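Local coordinates for Acarbose/maltose binding protein GacH (Streptomyces glaucescens, PDB 3K01), which serves as the solute receptor of an ABC transporter, binding acarbose and an acarbose homolog, and is probably a maltose binder as well, at residues A[183-186]-A[190-193]; A[220-225]-A[380-385]. One frame throughout, in Å; residues are numbered along the deposited sequence.

Contact 1: residues A[183-186]-A[190-193]; sequences YLRG and YWFL
R185 and W191 form a cation-pi pair inside the loop that leads from strand 180-183 to helix 193-198. The strand belongs to the large mixed sheet. W191 lies on a short 3-10 turn just ahead of the helix. Both residues are buried.

The side chain of R185 lies over one face of the indole. At its base, CB of R185 makes a CH-pi contact, 3.8 Å from the centroid of the five-membered ring of W191. CG of R185 follows over the same ring. The chain then bends at chi2 (89°), which carries the guanidinium out over the six-membered ring. There CZ of R185 sits 4.4 Å from the centroid of the W191 six-membered ring, 14° off the ring normal. NH1 comes closest: R185 NH1 is 3.3 Å from W191 CH2, near the ring's rim. The two planes are 56° apart, so this is not a flat stack. The guanidinium dips its NH1 toward the ring.

The backbones are linked through a water. It donates to O of R185 at 2.8 Å and to O of W191 at 3.0 Å. W191 NE1 is hydrogen-bonded to V258 O, which ties the indole to the strand 254-259. NE of R185 forms a salt bridge with D187, in the bend between the two segments.

The charge of R185 thus has an acidic partner at NE and an aromatic face under NH1. This division probably makes burial of the guanidinium less costly.

Contact 2: residues A[220-225]-A[380-385]; sequences RAYRVI and RLQMAN
M383 meets Y222 and I225 where helix 376-387 crosses helix 216-230. This is plain helix-to-helix packing within the type 2 periplasmic-binding fold. The short segment axes pass 10.5 Å apart with a signed crossing angle of -46°. All four touching residues are buried.

M383 can be followed outward. Its CB lies 4.0 Å from CE1 of Y222 and also 4.1 Å from CD1 of I225, so it touches both. Next, CG of M383 is only 3.2 Å from CD1 of I225, tighter than usual for two carbons. SD of M383 stays near the same methyl, 3.8 Å from I225 CD1. The chain then bends at chi3 (39°) and takes CE away from I225. The two side chains cross at about a right angle. I225 has CG1 placed between its own backbone N and carbonyl carbon (chi1 67°), and together with an extended chi2 this carries CD1 to M383 CG.

Y222 packs against the backbone of the other helix. Its CE1 is 3.6 Å from M383 N, which approaches the ring obliquely. The aliphatic base of Q382 closes the other end of the contact. The polar ends of this pair look to helix 393-407: Q382 OE1 is hydrogen-bonded to N399 ND2. Y222 OH lies 3.5 Å from Q382 CB and is hydrogen-bonded to T400 OG1.

Both segments of contact 1 precede those of contact 2 in sequence. The centres of the two contacts are 9 Å apart. Contact 1 lies in the loop after strand 180-183 of the mixed sheet, which lies between strands 234-235 and 254-259. Contact 2 joins two helices, one from much later in the sequence. They touch through F192, whose CZ is 3.6 Å from A221 CB and whose ring stacks with Y222. CB of F192 also packs on SD of M383, and L184 CD1 on I225 CB. The loop therefore sits between sheet and helices. Helix 376-387, from late in the chain, packs into the same apolar layer through F192 and M383.

Contact 1: residues A[183-186]-A[190-193]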
loop_
_atom_site.group_PDB
_atom_site.type_symbol
_atom_site.label_atom_id
_atom_site.label_comp_id
_atom_site.label_asym_id
_atom_site.label_seq_id
_atom_site.Cartn_x
_atom_site.Cartn_y
_atom_site.Cartn_z
ATOM N N TYR A 183 -15.542 10.807 -6.536
ATOM C CA TYR A 183 -15.331 11.221 -5.147
ATOM C C TYR A 183 -13.850 11.315 -4.916
ATOM O O TYR A 183 -13.172 10.307 -5.068
ATOM C CB TYR A 183 -15.962 10.259 -4.127
ATOM C CG TYR A 183 -15.879 10.854 -2.744
ATOM C CD1 TYR A 183 -16.943 11.579 -2.228
ATOM C CD2 TYR A 183 -14.716 10.784 -1.995
ATOM C CE1 TYR A 183 -16.860 12.196 -0.979
ATOM C CE2 TYR A 183 -14.636 11.379 -0.734
ATOM C CZ TYR A 183 -15.695 12.063 -0.256
ATOM O OH TYR A 183 -15.569 12.660 0.980
ATOM N N LEU A 184 -13.343 12.522 -4.625
ATOM C CA LEU A 184 -11.917 12.740 -4.411
ATOM C C LEU A 184 -11.719 12.756 -2.911
ATOM O O LEU A 184 -12.262 13.629 -2.213
ATOM C CB LEU A 184 -11.508 14.067 -5.060
ATOM C CG LEU A 184 -10.013 14.417 -4.940
ATOM C CD1 LEU A 184 -9.557 15.169 -6.146
ATOM C CD2 LEU A 184 -9.723 15.246 -3.698
ATOM N N ARG A 185 -10.982 11.782 -2.383
ATOM C CA ARG A 185 -10.758 11.714 -0.946
ATOM C C ARG A 185 -9.872 12.877 -0.517
ATOM O O ARG A 185 -8.725 12.970 -0.960
ATOM C CB ARG A 185 -10.093 10.385 -0.584
ATOM C CG ARG A 185 -9.669 10.236 0.868
ATOM C CD ARG A 185 -10.802 9.664 1.644
ATOM N NE ARG A 185 -10.525 9.370 3.072
ATOM C CZ ARG A 185 -10.013 8.244 3.555
ATOM N NH1 ARG A 185 -9.664 7.246 2.755
ATOM N NH2 ARG A 185 -9.870 8.116 4.871
ATOM N N GLY A 186 -10.389 13.735 0.359
ATOM C CA GLY A 186 -9.669 14.964 0.678
ATOM C C GLY A 186 -9.015 15.010 2.035
ATOM O O GLY A 186 -8.356 16.003 2.330
ATOM N N TYR A 190 -2.672 9.704 1.838
ATOM C CA TYR A 190 -2.284 8.619 0.929
ATOM C C TYR A 190 -2.964 8.802 -0.438
ATOM O O TYR A 190 -2.404 8.452 -1.469
ATOM C CB TYR A 190 -2.681 7.305 1.581
ATOM C CG TYR A 190 -2.025 6.068 1.020
ATOM C CD1 TYR A 190 -0.636 5.901 1.077
ATOM C CD2 TYR A 190 -2.794 5.030 0.505
ATOM C CE1 TYR A 190 -0.043 4.749 0.649
ATOM C CE2 TYR A 190 -2.178 3.871 0.024
ATOM C CZ TYR A 190 -0.812 3.746 0.147
ATOM O OH TYR A 190 -0.182 2.605 -0.319
ATOM N N TRP A 191 -4.164 9.407 -0.416
ATOM C CA TRP A 191 -4.923 9.663 -1.630
ATOM C C TRP A 191 -4.441 10.858 -2.425
ATOM O O TRP A 191 -4.910 11.065 -3.540
ATOM C CB TRP A 191 -6.419 9.799 -1.311
ATOM C CG TRP A 191 -7.171 8.449 -1.221
ATOM C CD1 TRP A 191 -8.049 7.963 -2.154
ATOM C CD2 TRP A 191 -7.130 7.470 -0.165
ATOM N NE1 TRP A 191 -8.538 6.746 -1.745
ATOM C CE2 TRP A 191 -7.993 6.408 -0.539
ATOM C CE3 TRP A 191 -6.443 7.379 1.052
ATOM C CZ2 TRP A 191 -8.180 5.270 0.265
ATOM C CZ3 TRP A 191 -6.629 6.252 1.852
ATOM C CH2 TRP A 191 -7.487 5.212 1.456
ATOM N N PHE A 192 -3.507 11.642 -1.887
ATOM C CA PHE A 192 -2.875 12.658 -2.697
ATOM C C PHE A 192 -1.852 12.074 -3.668
ATOM O O PHE A 192 -1.593 12.634 -4.738
ATOM C CB PHE A 192 -2.207 13.693 -1.767
ATOM C CG PHE A 192 -1.507 14.801 -2.481
ATOM C CD1 PHE A 192 -2.244 15.755 -3.175
ATOM C CD2 PHE A 192 -0.127 14.916 -2.438
ATOM C CE1 PHE A 192 -1.586 16.840 -3.813
ATOM C CE2 PHE A 192 0.528 16.014 -3.083
ATOM C CZ PHE A 192 -0.206 16.943 -3.759
ATOM N N LEU A 193 -1.233 10.965 -3.253
ATOM C CA LEU A 193 -0.072 10.484 -3.965
ATOM C C LEU A 193 -0.315 10.145 -5.441
ATOM O O LEU A 193 0.526 10.468 -6.279
ATOM C CB LEU A 193 0.617 9.341 -3.190
ATOM C CG LEU A 193 1.146 9.758 -1.810
ATOM C CD1 LEU A 193 1.711 8.540 -1.085
ATOM C CD2 LEU A 193 2.248 10.811 -1.933
HETATM O O HOH W 1 -7.736 12.206 -3.432
#

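Contact 2: residues A[220-225]-A[380-385]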
loop_
_atom_site.group_PDB
_atom_site.type_symbol
_atom_site.label_atom_id
_atom_site.label_comp_id
_atom_site.label_asym_id
_atom_site.label_seq_id
_atom_site.Cartn_x
_atom_site.Cartn_y
_atom_site.Cartn_z
ATOM N N ARG A 220 1.749 21.483 -9.186
ATOM C CA ARG A 220 0.708 21.040 -10.122
ATOM C C ARG A 220 -0.213 20.022 -9.481
ATOM O O ARG A 220 -1.406 20.026 -9.765
ATOM C CB ARG A 220 1.285 20.435 -11.400
ATOM C CG ARG A 220 1.915 21.463 -12.343
ATOM C CD ARG A 220 2.138 20.857 -13.710
ATOM N NE ARG A 220 2.937 19.617 -13.692
ATOM C CZ ARG A 220 4.263 19.572 -13.784
ATOM N NH1 ARG A 220 4.906 18.410 -13.761
ATOM N NH2 ARG A 220 4.956 20.708 -13.914
ATOM N N ALA A 221 0.311 19.130 -8.647
ATOM C CA ALA A 221 -0.544 18.124 -8.016
ATOM C C ALA A 221 -1.578 18.764 -7.087
ATOM O O ALA A 221 -2.763 18.366 -7.100
ATOM C CB ALA A 221 0.299 17.127 -7.278
ATOM N N TYR A 222 -1.154 19.729 -6.263
ATOM C CA TYR A 222 -2.134 20.446 -5.467
ATOM C C TYR A 222 -3.144 21.198 -6.344
ATOM O O TYR A 222 -4.334 21.286 -5.994
ATOM C CB TYR A 222 -1.447 21.381 -4.472
ATOM C CG TYR A 222 -0.811 20.699 -3.279
ATOM C CD1 TYR A 222 -1.592 20.075 -2.310
ATOM C CD2 TYR A 222 0.582 20.705 -3.105
ATOM C CE1 TYR A 222 -1.010 19.492 -1.187
ATOM C CE2 TYR A 222 1.164 20.119 -1.984
ATOM C CZ TYR A 222 0.361 19.500 -1.046
ATOM O OH TYR A 222 0.882 18.923 0.094
ATOM N N ARG A 223 -2.684 21.752 -7.467
ATOM C CA ARG A 223 -3.602 22.430 -8.386
ATOM C C ARG A 223 -4.618 21.463 -8.980
ATOM O O ARG A 223 -5.783 21.809 -9.124
ATOM C CB ARG A 223 -2.819 23.127 -9.492
ATOM C CG ARG A 223 -3.660 24.074 -10.338
ATOM C CD ARG A 223 -2.817 24.859 -11.320
ATOM N NE ARG A 223 -1.904 25.755 -10.622
ATOM C CZ ARG A 223 -0.575 25.709 -10.702
ATOM N NH1 ARG A 223 0.040 24.804 -11.466
ATOM N NH2 ARG A 223 0.136 26.596 -10.025
ATOM N N VAL A 224 -4.182 20.262 -9.342
ATOM C CA VAL A 224 -5.093 19.273 -9.951
ATOM C C VAL A 224 -6.239 18.928 -9.021
ATOM O O VAL A 224 -7.404 18.872 -9.455
ATOM C CB VAL A 224 -4.306 17.983 -10.325
ATOM C CG1 VAL A 224 -5.249 16.773 -10.570
ATOM C CG2 VAL A 224 -3.426 18.221 -11.530
ATOM N N ILE A 225 -5.959 18.707 -7.746
ATOM C CA ILE A 225 -7.039 18.284 -6.867
ATOM C C ILE A 225 -8.061 19.405 -6.688
ATOM O O ILE A 225 -9.268 19.159 -6.665
ATOM C CB ILE A 225 -6.539 17.719 -5.502
ATOM C CG1 ILE A 225 -5.875 18.798 -4.610
ATOM C CG2 ILE A 225 -5.642 16.499 -5.723
ATOM C CD1 ILE A 225 -5.533 18.278 -3.221
ATOM N N ARG A 380 -1.246 15.916 4.447
ATOM C CA ARG A 380 -2.628 15.925 4.906
ATOM C C ARG A 380 -3.064 17.364 5.188
ATOM O O ARG A 380 -4.123 17.807 4.732
ATOM C CB ARG A 380 -2.811 15.114 6.168
ATOM C CG ARG A 380 -4.283 15.065 6.605
ATOM C CD ARG A 380 -4.428 14.621 8.049
ATOM N NE ARG A 380 -3.790 15.599 8.937
ATOM C CZ ARG A 380 -4.311 16.791 9.250
ATOM N NH1 ARG A 380 -5.506 17.173 8.791
ATOM N NH2 ARG A 380 -3.611 17.617 10.012
ATOM N N LEU A 381 -2.244 18.099 5.943
ATOM C CA LEU A 381 -2.599 19.458 6.315
ATOM C C LEU A 381 -2.723 20.374 5.098
ATOM O O LEU A 381 -3.727 21.123 4.963
ATOM C CB LEU A 381 -1.527 19.991 7.261
ATOM C CG LEU A 381 -1.772 21.412 7.759
ATOM C CD1 LEU A 381 -3.119 21.555 8.477
ATOM C CD2 LEU A 381 -0.623 21.816 8.646
ATOM N N GLN A 382 -1.725 20.330 4.218
ATOM C CA GLN A 382 -1.723 21.195 3.080
ATOM C C GLN A 382 -2.790 20.840 2.061
ATOM O O GLN A 382 -3.429 21.748 1.487
ATOM C CB GLN A 382 -0.341 21.295 2.423
ATOM C CG GLN A 382 0.794 21.798 3.360
ATOM C CD GLN A 382 0.422 23.062 4.090
ATOM O OE1 GLN A 382 -0.093 23.992 3.474
ATOM N NE2 GLN A 382 0.707 23.120 5.384
ATOM N N MET A 383 -3.034 19.548 1.831
ATOM C CA MET A 383 -4.109 19.198 0.905
ATOM C C MET A 383 -5.463 19.668 1.443
ATOM O O MET A 383 -6.296 20.145 0.658
ATOM C CB MET A 383 -4.137 17.703 0.593
ATOM C CG MET A 383 -5.442 17.263 -0.152
ATOM S SD MET A 383 -5.457 15.514 -0.594
ATOM C CE MET A 383 -4.664 15.053 0.996
ATOM N N ALA A 384 -5.693 19.536 2.743
ATOM C CA ALA A 384 -6.933 20.024 3.331
ATOM C C ALA A 384 -7.078 21.518 3.118
ATOM O O ALA A 384 -8.160 22.005 2.753
ATOM C CB ALA A 384 -6.988 19.685 4.813
ATOM N N ASN A 385 -5.997 22.255 3.321
ATOM C CA ASN A 385 -6.056 23.697 3.220
ATOM C C ASN A 385 -6.197 24.172 1.780
ATOM O O ASN A 385 -6.754 25.241 1.546
ATOM C CB ASN A 385 -4.870 24.321 3.955
ATOM C CG ASN A 385 -4.954 24.109 5.464
ATOM O OD1 ASN A 385 -5.947 23.584 6.003
ATOM N ND2 ASN A 385 -3.896 24.500 6.148
#